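Local coordinates for protein [4Fe-4S]-dependent U34-ARNt thiolase (Methanococcus maripaludis, PDB 6SCY) that probably replaces the oxygen of a tRNA uridine with sulfur, using ATP and a [4Fe-4S] cluster held in a PP-loop domain, at residues K26-V37 with I212-M223. Numbering follows the deposited sequence.
Sequences KECFIKETKRKV and IPEDEVLLLAEM. With ZN (zinc ion), chain C; SO4 (sulfate ion), chain U; SO4 (sulfate ion), chain Y.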
loop_
_atom_site.group_PDB
_atom_site.type_symbol
_atom_site.label_atom_id
_atom_site.label_comp_id
_atom_site.label_asym_id
_atom_site.label_seq_id
_atom_site.Cartn_x
_atom_site.Cartn_y
_atom_site.Cartn_z
ATOM N N LYS A 26 -7.387 6.952 -33.784
ATOM C CA LYS A 26 -7.069 8.317 -33.336
ATOM C C LYS A 26 -8.300 9.031 -32.755
ATOM O O LYS A 26 -8.280 9.406 -31.585
ATOM C CB LYS A 26 -6.429 9.138 -34.477
ATOM C CG LYS A 26 -5.884 10.500 -34.054
ATOM C CD LYS A 26 -5.403 11.321 -35.237
ATOM C CE LYS A 26 -4.973 12.710 -34.832
ATOM N NZ LYS A 26 -4.493 13.495 -35.999
ATOM N N GLU A 27 -9.379 9.146 -33.558
ATOM C CA GLU A 27 -10.636 9.827 -33.233
ATOM C C GLU A 27 -11.356 9.280 -32.022
ATOM O O GLU A 27 -11.873 10.072 -31.242
ATOM C CB GLU A 27 -11.587 9.847 -34.429
ATOM C CG GLU A 27 -11.002 10.506 -35.670
ATOM C CD GLU A 27 -10.679 9.540 -36.794
ATOM O OE1 GLU A 27 -9.900 8.585 -36.566
ATOM O OE2 GLU A 27 -11.203 9.744 -37.916
ATOM N N CYS A 28 -11.416 7.942 -31.867
ATOM C CA CYS A 28 -12.089 7.279 -30.738
ATOM C C CYS A 28 -11.271 7.341 -29.461
ATOM O O CYS A 28 -11.851 7.287 -28.380
ATOM C CB CYS A 28 -12.478 5.845 -31.082
ATOM S SG CYS A 28 -13.807 5.710 -32.306
ATOM N N PHE A 29 -9.934 7.440 -29.574
ATOM C CA PHE A 29 -9.075 7.531 -28.401
ATOM C C PHE A 29 -9.192 8.929 -27.782
ATOM O O PHE A 29 -9.391 9.040 -26.568
ATOM C CB PHE A 29 -7.626 7.142 -28.736
ATOM C CG PHE A 29 -6.651 7.375 -27.610
ATOM C CD1 PHE A 29 -6.642 6.549 -26.495
ATOM C CD2 PHE A 29 -5.766 8.442 -27.648
ATOM C CE1 PHE A 29 -5.761 6.789 -25.440
ATOM C CE2 PHE A 29 -4.890 8.685 -26.589
ATOM C CZ PHE A 29 -4.885 7.850 -25.498
ATOM N N ILE A 30 -9.120 9.985 -28.626
ATOM C CA ILE A 30 -9.259 11.396 -28.238
ATOM C C ILE A 30 -10.621 11.623 -27.545
ATOM O O ILE A 30 -10.682 12.296 -26.521
ATOM C CB ILE A 30 -9.031 12.318 -29.472
ATOM C CG1 ILE A 30 -7.535 12.445 -29.791
ATOM C CG2 ILE A 30 -9.646 13.708 -29.293
ATOM C CD1 ILE A 30 -7.220 12.667 -31.251
ATOM N N LYS A 31 -11.686 11.006 -28.084
ATOM C CA LYS A 31 -13.057 11.070 -27.589
ATOM C C LYS A 31 -13.203 10.383 -26.230
ATOM O O LYS A 31 -13.960 10.883 -25.404
ATOM C CB LYS A 31 -13.992 10.420 -28.609
ATOM C CG LYS A 31 -15.401 10.989 -28.637
ATOM C CD LYS A 31 -16.305 10.201 -29.600
ATOM C CE LYS A 31 -16.846 8.909 -29.014
ATOM N NZ LYS A 31 -17.329 7.983 -30.075
ATOM N N GLU A 32 -12.498 9.240 -26.002
ATOM C CA GLU A 32 -12.553 8.499 -24.736
ATOM C C GLU A 32 -11.659 9.097 -23.678
ATOM O O GLU A 32 -11.932 8.916 -22.491
ATOM C CB GLU A 32 -12.279 7.001 -24.923
ATOM C CG GLU A 32 -13.368 6.260 -25.683
ATOM C CD GLU A 32 -14.770 6.291 -25.100
ATOM O OE1 GLU A 32 -15.560 7.186 -25.483
ATOM O OE2 GLU A 32 -15.089 5.399 -24.279
ATOM N N THR A 33 -10.605 9.828 -24.089
ATOM C CA THR A 33 -9.717 10.516 -23.154
ATOM C C THR A 33 -10.452 11.766 -22.656
ATOM O O THR A 33 -10.471 12.014 -21.453
ATOM C CB THR A 33 -8.353 10.782 -23.792
ATOM O OG1 THR A 33 -7.809 9.537 -24.221
ATOM C CG2 THR A 33 -7.378 11.447 -22.834
ATOM N N LYS A 34 -11.114 12.505 -23.577
ATOM C CA LYS A 34 -11.924 13.687 -23.271
ATOM C C LYS A 34 -13.085 13.313 -22.345
ATOM O O LYS A 34 -13.405 14.082 -21.445
ATOM C CB LYS A 34 -12.465 14.336 -24.557
ATOM C CG LYS A 34 -11.468 15.239 -25.268
ATOM C CD LYS A 34 -12.004 15.707 -26.624
ATOM C CE LYS A 34 -11.025 16.642 -27.322
ATOM N NZ LYS A 34 -11.414 16.931 -28.726
ATOM N N ARG A 35 -13.694 12.130 -22.557
ATOM C CA ARG A 35 -14.814 11.605 -21.770
ATOM C C ARG A 35 -14.378 11.273 -20.337
ATOM O O ARG A 35 -15.122 11.565 -19.403
ATOM C CB ARG A 35 -15.418 10.362 -22.466
ATOM C CG ARG A 35 -16.593 9.704 -21.729
ATOM C CD ARG A 35 -16.593 8.192 -21.887
ATOM N NE ARG A 35 -15.504 7.546 -21.150
ATOM C CZ ARG A 35 -15.616 7.045 -19.922
ATOM N NH1 ARG A 35 -16.769 7.120 -19.267
ATOM N NH2 ARG A 35 -14.573 6.471 -19.336
ATOM N N LYS A 36 -13.187 10.662 -20.176
ATOM C CA LYS A 36 -12.617 10.278 -18.885
ATOM C C LYS A 36 -12.213 11.501 -18.061
ATOM O O LYS A 36 -12.375 11.475 -16.840
ATOM C CB LYS A 36 -11.407 9.368 -19.097
ATOM C CG LYS A 36 -11.416 8.107 -18.261
ATOM C CD LYS A 36 -10.351 7.131 -18.787
ATOM C CE LYS A 36 -10.858 5.747 -19.169
ATOM N NZ LYS A 36 -11.715 5.759 -20.390
ATOM N N VAL A 37 -11.681 12.562 -18.727
ATOM C CA VAL A 37 -11.268 13.833 -18.109
ATOM C C VAL A 37 -12.522 14.600 -17.672
ATOM O O VAL A 37 -12.544 15.151 -16.574
ATOM C CB VAL A 37 -10.329 14.669 -19.031
ATOM C CG1 VAL A 37 -10.129 16.089 -18.510
ATOM C CG2 VAL A 37 -8.980 13.981 -19.212
ATOM N N ILE A 212 -5.623 9.242 -16.347
ATOM C CA ILE A 212 -5.070 8.953 -17.668
ATOM C C ILE A 212 -3.616 8.498 -17.471
ATOM O O ILE A 212 -2.833 9.267 -16.918
ATOM C CB ILE A 212 -5.186 10.179 -18.624
ATOM C CG1 ILE A 212 -6.608 10.829 -18.631
ATOM C CG2 ILE A 212 -4.723 9.841 -20.025
ATOM C CD1 ILE A 212 -7.767 10.032 -19.246
ATOM N N PRO A 213 -3.234 7.257 -17.878
ATOM C CA PRO A 213 -1.841 6.810 -17.692
ATOM C C PRO A 213 -0.863 7.649 -18.496
ATOM O O PRO A 213 -1.257 8.255 -19.494
ATOM C CB PRO A 213 -1.858 5.373 -18.214
ATOM C CG PRO A 213 -3.287 4.967 -18.189
ATOM C CD PRO A 213 -4.034 6.205 -18.532
ATOM N N GLU A 214 0.409 7.689 -18.064
ATOM C CA GLU A 214 1.466 8.479 -18.709
ATOM C C GLU A 214 1.570 8.218 -20.215
ATOM O O GLU A 214 1.737 9.166 -20.981
ATOM C CB GLU A 214 2.819 8.253 -18.016
ATOM C CG GLU A 214 3.792 9.401 -18.208
ATOM C CD GLU A 214 5.236 9.121 -17.827
ATOM O OE1 GLU A 214 5.482 8.694 -16.675
ATOM O OE2 GLU A 214 6.126 9.345 -18.679
ATOM N N ASP A 215 1.425 6.937 -20.622
ATOM C CA ASP A 215 1.494 6.462 -22.005
ATOM C C ASP A 215 0.382 7.055 -22.846
ATOM O O ASP A 215 0.625 7.396 -24.001
ATOM C CB ASP A 215 1.434 4.930 -22.055
ATOM C CG ASP A 215 2.367 4.256 -21.073
ATOM O OD1 ASP A 215 3.483 3.863 -21.490
ATOM O OD2 ASP A 215 1.988 4.135 -19.873
ATOM N N GLU A 216 -0.831 7.180 -22.270
ATOM C CA GLU A 216 -1.993 7.775 -22.933
ATOM C C GLU A 216 -1.787 9.278 -23.066
ATOM O O GLU A 216 -2.033 9.820 -24.133
ATOM C CB GLU A 216 -3.282 7.474 -22.161
ATOM C CG GLU A 216 -3.861 6.099 -22.423
ATOM C CD GLU A 216 -5.200 5.808 -21.771
ATOM O OE1 GLU A 216 -6.091 6.692 -21.772
ATOM O OE2 GLU A 216 -5.354 4.678 -21.255
ATOM N N VAL A 217 -1.286 9.937 -21.998
ATOM C CA VAL A 217 -0.975 11.375 -21.965
ATOM C C VAL A 217 0.059 11.685 -23.058
ATOM O O VAL A 217 -0.111 12.641 -23.809
ATOM C CB VAL A 217 -0.506 11.843 -20.552
ATOM C CG1 VAL A 217 0.205 13.186 -20.613
ATOM C CG2 VAL A 217 -1.673 11.913 -19.573
ATOM N N LEU A 218 1.102 10.844 -23.159
ATOM C CA LEU A 218 2.172 10.956 -24.148
ATOM C C LEU A 218 1.645 10.738 -25.571
ATOM O O LEU A 218 2.012 11.495 -26.468
ATOM C CB LEU A 218 3.292 9.954 -23.822
ATOM C CG LEU A 218 4.500 9.970 -24.745
ATOM C CD1 LEU A 218 5.428 11.121 -24.416
ATOM C CD2 LEU A 218 5.239 8.658 -24.679
ATOM N N LEU A 219 0.789 9.706 -25.768
ATOM C CA LEU A 219 0.175 9.376 -27.059
ATOM C C LEU A 219 -0.717 10.525 -27.520
ATOM O O LEU A 219 -0.669 10.885 -28.691
ATOM C CB LEU A 219 -0.616 8.057 -26.971
ATOM C CG LEU A 219 -1.187 7.492 -28.277
ATOM C CD1 LEU A 219 -0.115 6.779 -29.108
ATOM C CD2 LEU A 219 -2.301 6.527 -27.993
ATOM N N LEU A 220 -1.480 11.131 -26.586
ATOM C CA LEU A 220 -2.359 12.268 -26.856
ATOM C C LEU A 220 -1.543 13.499 -27.253
ATOM O O LEU A 220 -1.989 14.265 -28.101
ATOM C CB LEU A 220 -3.263 12.564 -25.642
ATOM C CG LEU A 220 -4.594 13.290 -25.922
ATOM C CD1 LEU A 220 -5.638 12.347 -26.499
ATOM C CD2 LEU A 220 -5.160 13.881 -24.650
ATOM N N ALA A 221 -0.336 13.660 -26.667
ATOM C CA ALA A 221 0.585 14.763 -26.955
ATOM C C ALA A 221 1.125 14.637 -28.378
ATOM O O ALA A 221 1.239 15.644 -29.077
ATOM C CB ALA A 221 1.737 14.770 -25.953
ATOM N N GLU A 222 1.428 13.393 -28.806
ATOM C CA GLU A 222 1.951 13.063 -30.135
ATOM C C GLU A 222 0.903 13.299 -31.226
ATOM O O GLU A 222 1.239 13.864 -32.271
ATOM C CB GLU A 222 2.466 11.609 -30.180
ATOM C CG GLU A 222 3.760 11.376 -29.404
ATOM C CD GLU A 222 4.367 9.985 -29.485
ATOM O OE1 GLU A 222 3.605 8.996 -29.587
ATOM O OE2 GLU A 222 5.614 9.885 -29.430
ATOM N N MET A 223 -0.361 12.882 -30.977
ATOM C CA MET A 223 -1.474 13.022 -31.921
ATOM C C MET A 223 -1.892 14.465 -32.135
ATOM O O MET A 223 -2.328 14.809 -33.237
ATOM C CB MET A 223 -2.682 12.190 -31.490
ATOM C CG MET A 223 -2.437 10.697 -31.546
ATOM S SD MET A 223 -3.859 9.697 -31.023
ATOM C CE MET A 223 -4.397 10.627 -29.663
HETATM ZN ZN ZN C . -13.057 4.085 -33.558
HETATM S S SO4 U . -3.737 16.427 -37.384
HETATM O O1 SO4 U . -3.328 17.153 -38.586
HETATM O O2 SO4 U . -4.992 15.718 -37.651
HETATM O O3 SO4 U . -2.694 15.467 -37.020
HETATM O O4 SO4 U . -3.934 17.379 -36.289
HETATM S S SO4 Y . -20.964 6.109 -27.991
HETATM O O1 SO4 Y . -19.657 6.739 -28.184
HETATM O O2 SO4 Y . -22.019 7.008 -28.459
HETATM O O3 SO4 Y . -21.018 4.861 -28.751
HETATM O O4 SO4 Y . -21.158 5.825 -26.571
#
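Phe29 enters helix 214-223 as a knob into the hole formed by Glu216, Leu219, Leu220 and Met223. Its CG lies anti to the backbone N (chi1 173°), which swings the ring out toward that helix. Leu219 CD2 makes a CH-pi contact over one face, 3.9 Å from the Phe29 ring centroid, while Thr33 OG1 lies above the centre of the opposite face. That hydroxyl donates to Phe29 O at 2.9 Å, one turn back, a bond that holds the Thr33 side chain in this rotation. At the ring's edge come the Met223 methyl CE and, through its aliphatic CG, Glu216; Met223 SD adds an oblique Met-aromatic contact.

Around this lie aliphatic pairs. Ile30 and Met223 meet tip to tip, CG1 to CE 3.6 Å, and Thr33 CG2 packs 3.8 Å from Leu220 CD2. Further along, Ile212 CD1 touches Lys36 CB at 3.7 Å.

Cys28, on helix 26-41 beside Phe29, belongs to the zinc site with Cys6, Cys9 and Cys25. An alanine in place of Phe29 would probably leave a gap between Leu219 and Thr33 and deprive Met223 of its aromatic partner. The two helices, crossing at -125°, thus join the N-terminal zinc-binding module to the PP-loop domain mainly through apolar side chains.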